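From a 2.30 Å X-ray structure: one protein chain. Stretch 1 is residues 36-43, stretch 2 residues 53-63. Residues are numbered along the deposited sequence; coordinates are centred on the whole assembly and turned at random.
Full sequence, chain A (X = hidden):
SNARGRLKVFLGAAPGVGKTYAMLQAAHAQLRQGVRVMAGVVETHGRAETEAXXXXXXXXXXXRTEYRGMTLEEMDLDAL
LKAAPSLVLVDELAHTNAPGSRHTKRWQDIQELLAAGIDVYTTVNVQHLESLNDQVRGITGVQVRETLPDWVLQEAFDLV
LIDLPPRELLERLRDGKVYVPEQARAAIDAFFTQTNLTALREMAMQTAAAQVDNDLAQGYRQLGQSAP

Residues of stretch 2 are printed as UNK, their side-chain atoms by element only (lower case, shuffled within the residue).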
# COMPACT_ATOMS: atom_id res chain seq x y z
N ARG A 36 10.89 -17.99 -0.97
CA ARG A 36 10.51 -17.86 0.41
C ARG A 36 9.84 -16.50 0.61
O ARG A 36 10.48 -15.48 0.85
CB ARG A 36 11.74 -18.04 1.33
CG ARG A 36 12.33 -19.49 1.34
CD ARG A 36 13.64 -19.56 2.15
NE ARG A 36 14.72 -18.81 1.50
CZ ARG A 36 15.23 -17.64 1.90
NH1 ARG A 36 14.83 -17.06 3.01
NH2 ARG A 36 16.19 -17.06 1.18
N VAL A 37 8.52 -16.52 0.52
CA VAL A 37 7.68 -15.34 0.64
C VAL A 37 7.13 -15.20 2.05
O VAL A 37 6.77 -16.18 2.67
CB VAL A 37 6.48 -15.42 -0.36
CG1 VAL A 37 5.59 -14.15 -0.26
CG2 VAL A 37 6.99 -15.64 -1.78
N MSE A 38 7.11 -13.97 2.55
CA MSE A 38 6.55 -13.65 3.84
C MSE A 38 5.69 -12.37 3.74
O MSE A 38 6.09 -11.36 3.15
CB MSE A 38 7.65 -13.42 4.85
CG MSE A 38 7.16 -13.18 6.25
SE MSE A 38 6.51 -14.82 7.11
CE MSE A 38 8.31 -15.45 7.54
N ALA A 39 4.49 -12.44 4.29
CA ALA A 39 3.64 -11.28 4.45
C ALA A 39 4.10 -10.56 5.71
O ALA A 39 4.09 -11.13 6.80
CB ALA A 39 2.16 -11.72 4.55
N GLY A 40 4.53 -9.31 5.54
CA GLY A 40 4.94 -8.45 6.65
C GLY A 40 3.78 -7.65 7.20
O GLY A 40 3.47 -7.69 8.39
N VAL A 41 3.12 -6.92 6.31
CA VAL A 41 1.85 -6.29 6.62
C VAL A 41 0.97 -6.29 5.38
O VAL A 41 1.37 -5.80 4.34
CB VAL A 41 2.00 -4.85 7.25
CG1 VAL A 41 2.98 -3.98 6.49
CG2 VAL A 41 0.59 -4.20 7.47
N VAL A 42 -0.23 -6.83 5.51
CA VAL A 42 -1.18 -6.91 4.40
C VAL A 42 -2.56 -6.57 4.90
O VAL A 42 -3.05 -7.16 5.84
CB VAL A 42 -1.17 -8.30 3.71
CG1 VAL A 42 -2.24 -8.37 2.58
CG2 VAL A 42 0.22 -8.62 3.15
N GLU A 43 -3.18 -5.59 4.26
CA GLU A 43 -4.54 -5.14 4.56
C GLU A 43 -5.56 -5.76 3.61
O GLU A 43 -5.67 -5.38 2.45
CB GLU A 43 -4.61 -3.61 4.45
CG GLU A 43 -3.66 -2.87 5.32
CD GLU A 43 -3.94 -3.06 6.82
OE1 GLU A 43 -5.03 -3.58 7.19
OE2 GLU A 43 -3.05 -2.66 7.61
N UNK A 53 -6.37 -15.40 -0.40
CA UNK A 53 -5.00 -15.37 -0.91
C UNK A 53 -3.97 -15.22 0.23
O UNK A 53 -2.94 -15.90 0.26
c UNK A 53 -5.16 -13.39 -4.29
c UNK A 53 -5.01 -15.91 -3.85
c UNK A 53 -4.82 -14.26 -1.95
c UNK A 53 -5.47 -14.55 -3.31
N UNK A 54 -4.25 -14.35 1.18
CA UNK A 54 -3.35 -14.15 2.28
C UNK A 54 -3.15 -15.42 3.12
O UNK A 54 -2.04 -15.68 3.59
c UNK A 54 -2.95 -12.59 4.33
c UNK A 54 -3.82 -12.98 3.14
c UNK A 54 -3.63 -11.42 5.07
c UNK A 54 -1.52 -12.27 3.87
N UNK A 55 -4.20 -16.19 3.31
CA UNK A 55 -4.12 -17.38 4.13
C UNK A 55 -3.33 -18.52 3.49
O UNK A 55 -2.98 -19.46 4.18
c UNK A 55 -5.53 -17.86 4.57
n UNK A 55 -5.25 -16.30 6.51
o UNK A 55 -7.37 -16.88 5.82
c UNK A 55 -6.13 -16.97 5.69
N UNK A 56 -3.03 -18.42 2.20
CA UNK A 56 -2.09 -19.33 1.56
C UNK A 56 -0.61 -18.93 1.60
O UNK A 56 0.23 -19.62 1.01
N UNK A 57 -0.29 -17.81 2.25
CA UNK A 57 1.06 -17.29 2.29
C UNK A 57 1.56 -17.29 3.73
O UNK A 57 0.77 -17.06 4.66
c UNK A 57 0.75 -15.62 0.28
c UNK A 57 1.86 -16.16 -0.61
c UNK A 57 0.46 -14.14 -0.00
c UNK A 57 1.08 -15.85 1.76
N UNK A 58 2.87 -17.55 3.94
CA UNK A 58 3.40 -17.38 5.27
C UNK A 58 3.19 -15.93 5.75
O UNK A 58 3.27 -14.98 4.93
c UNK A 58 3.91 -17.99 2.99
c UNK A 58 4.88 -17.69 5.09
c UNK A 58 4.92 -18.58 3.87
N UNK A 59 2.95 -15.78 7.05
CA UNK A 59 2.62 -14.48 7.63
C UNK A 59 3.43 -14.21 8.87
O UNK A 59 3.58 -15.10 9.72
n UNK A 59 -1.79 -15.66 6.31
c UNK A 59 -1.17 -14.78 7.06
o UNK A 59 -1.70 -14.24 8.01
c UNK A 59 0.25 -14.46 6.70
c UNK A 59 1.14 -14.46 7.95
N UNK A 60 3.96 -12.98 8.98
CA UNK A 60 4.72 -12.58 10.16
C UNK A 60 3.81 -11.85 11.14
O UNK A 60 3.33 -10.80 10.83
o UNK A 60 8.42 -13.02 10.58
c UNK A 60 5.87 -11.69 9.73
c UNK A 60 6.81 -11.26 10.84
n UNK A 60 7.60 -12.66 12.67
c UNK A 60 7.68 -12.39 11.35
N UNK A 61 3.57 -12.41 12.34
CA UNK A 61 2.69 -11.67 13.25
C UNK A 61 3.04 -10.16 13.40
O UNK A 61 4.19 -9.78 13.51
c UNK A 61 3.05 -13.81 14.15
c UNK A 61 2.83 -12.42 14.57
c UNK A 61 3.97 -13.70 12.92
N UNK A 62 2.02 -9.33 13.38
CA UNK A 62 2.20 -7.90 13.63
C UNK A 62 2.54 -7.61 15.09
O UNK A 62 2.25 -8.40 16.01
c UNK A 62 0.49 -7.27 11.77
c UNK A 62 1.44 -6.56 10.75
c UNK A 62 -0.97 -6.77 11.63
c UNK A 62 0.94 -7.13 13.23
N UNK A 63 3.15 -6.45 15.31
CA UNK A 63 3.28 -5.90 16.66
C UNK A 63 2.07 -5.04 17.00
O UNK A 63 1.75 -4.10 16.29
c UNK A 63 5.92 -5.63 16.46
c UNK A 63 6.32 -6.62 17.55
c UNK A 63 6.95 -4.53 16.31
c UNK A 63 4.54 -5.02 16.76
O HOH W 1 4.98 -8.43 10.61

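Position 53 carries four carbons forked at the second, and none comes within reach of stretch 1; a fork there marks leucine, Leu 53. Position 54 has the same four-carbon fork, but its CA-to-CB bond points toward stretch 1, with one terminal carbon near the CB of Ala 39 and the CB of Val 42. This is Leu 54, and the carbon is CD1, 3.8 Å from Ala 39 CB and 4.0 Å from Val 42 CB.

At position 55 two carbons end in one oxygen and one nitrogen; Asn 55 is exposed and out of reach of stretch 1. Position 56 has no side-chain atoms and is Gly 56. Position 57 again shows four carbons forked at the second; its CA-to-CB bond points toward stretch 1, and one terminal carbon lies near Val 37 CG1. It is Leu 57, whose CD2 lies 4.3 Å from Val 37 CG1. Leu 57 N donates a hydrogen bond to Leu 54 O at 3.1 Å, closing a type I turn from Leu 54 to Leu 57.

At position 58 three carbons close a ring onto the backbone nitrogen, one of them near Val 37 O and the CB near Met 38 SE, which identifies Pro 58. Its CG packs 3.3 Å from Val 37 O, and its CB lies 3.9 Å from SE of Met 38, a selenomethionine. Position 59 bears three carbons, the third with one oxygen and one nitrogen, and its CA-to-CB bond points away, though a carbon still approaches Ala 39 CB: Gln 59. Its NE2 makes weak hydrogen bonds back to the turn, 2.7 Å to Leu 54 O and 3.4 Å to Leu 57 O.

Position 60 repeats the three carbons and terminal amide, but its CA-to-CB bond points toward stretch 1 and its side-chain oxygen lies near Met 38 CE; it is Gln 60, with OE1 3.9 Å from Met 38 CE. Position 61 is a second three-carbon ring on the backbone nitrogen, Pro 61, its CA-to-CB bond directed away. The four carbons of position 62, forked at the second, start sideways, yet their end reaches Gly 40 and Val 41. In Leu 62, CD2 stands 3.3 Å from Gly 40 O and 3.9 Å from Val 41 CB. Position 63 has one more such fork, Leu 63, beyond reach.

The contact is centred on a single bridge between Ala 39 and Gln 59. Ala 39 N donates to Pro 58 O and Gln 60 N to Ala 39 O, both at 2.9 Å and nearly straight, so backbone atoms fix the register. Beyond the bridge stretch 1 turns at Gly 40, and water 1 links Gly 40 O (2.8 Å) to Gln 60 O (2.9 Å).

Stretch 2 (53-63) LLNGLPQQPLL
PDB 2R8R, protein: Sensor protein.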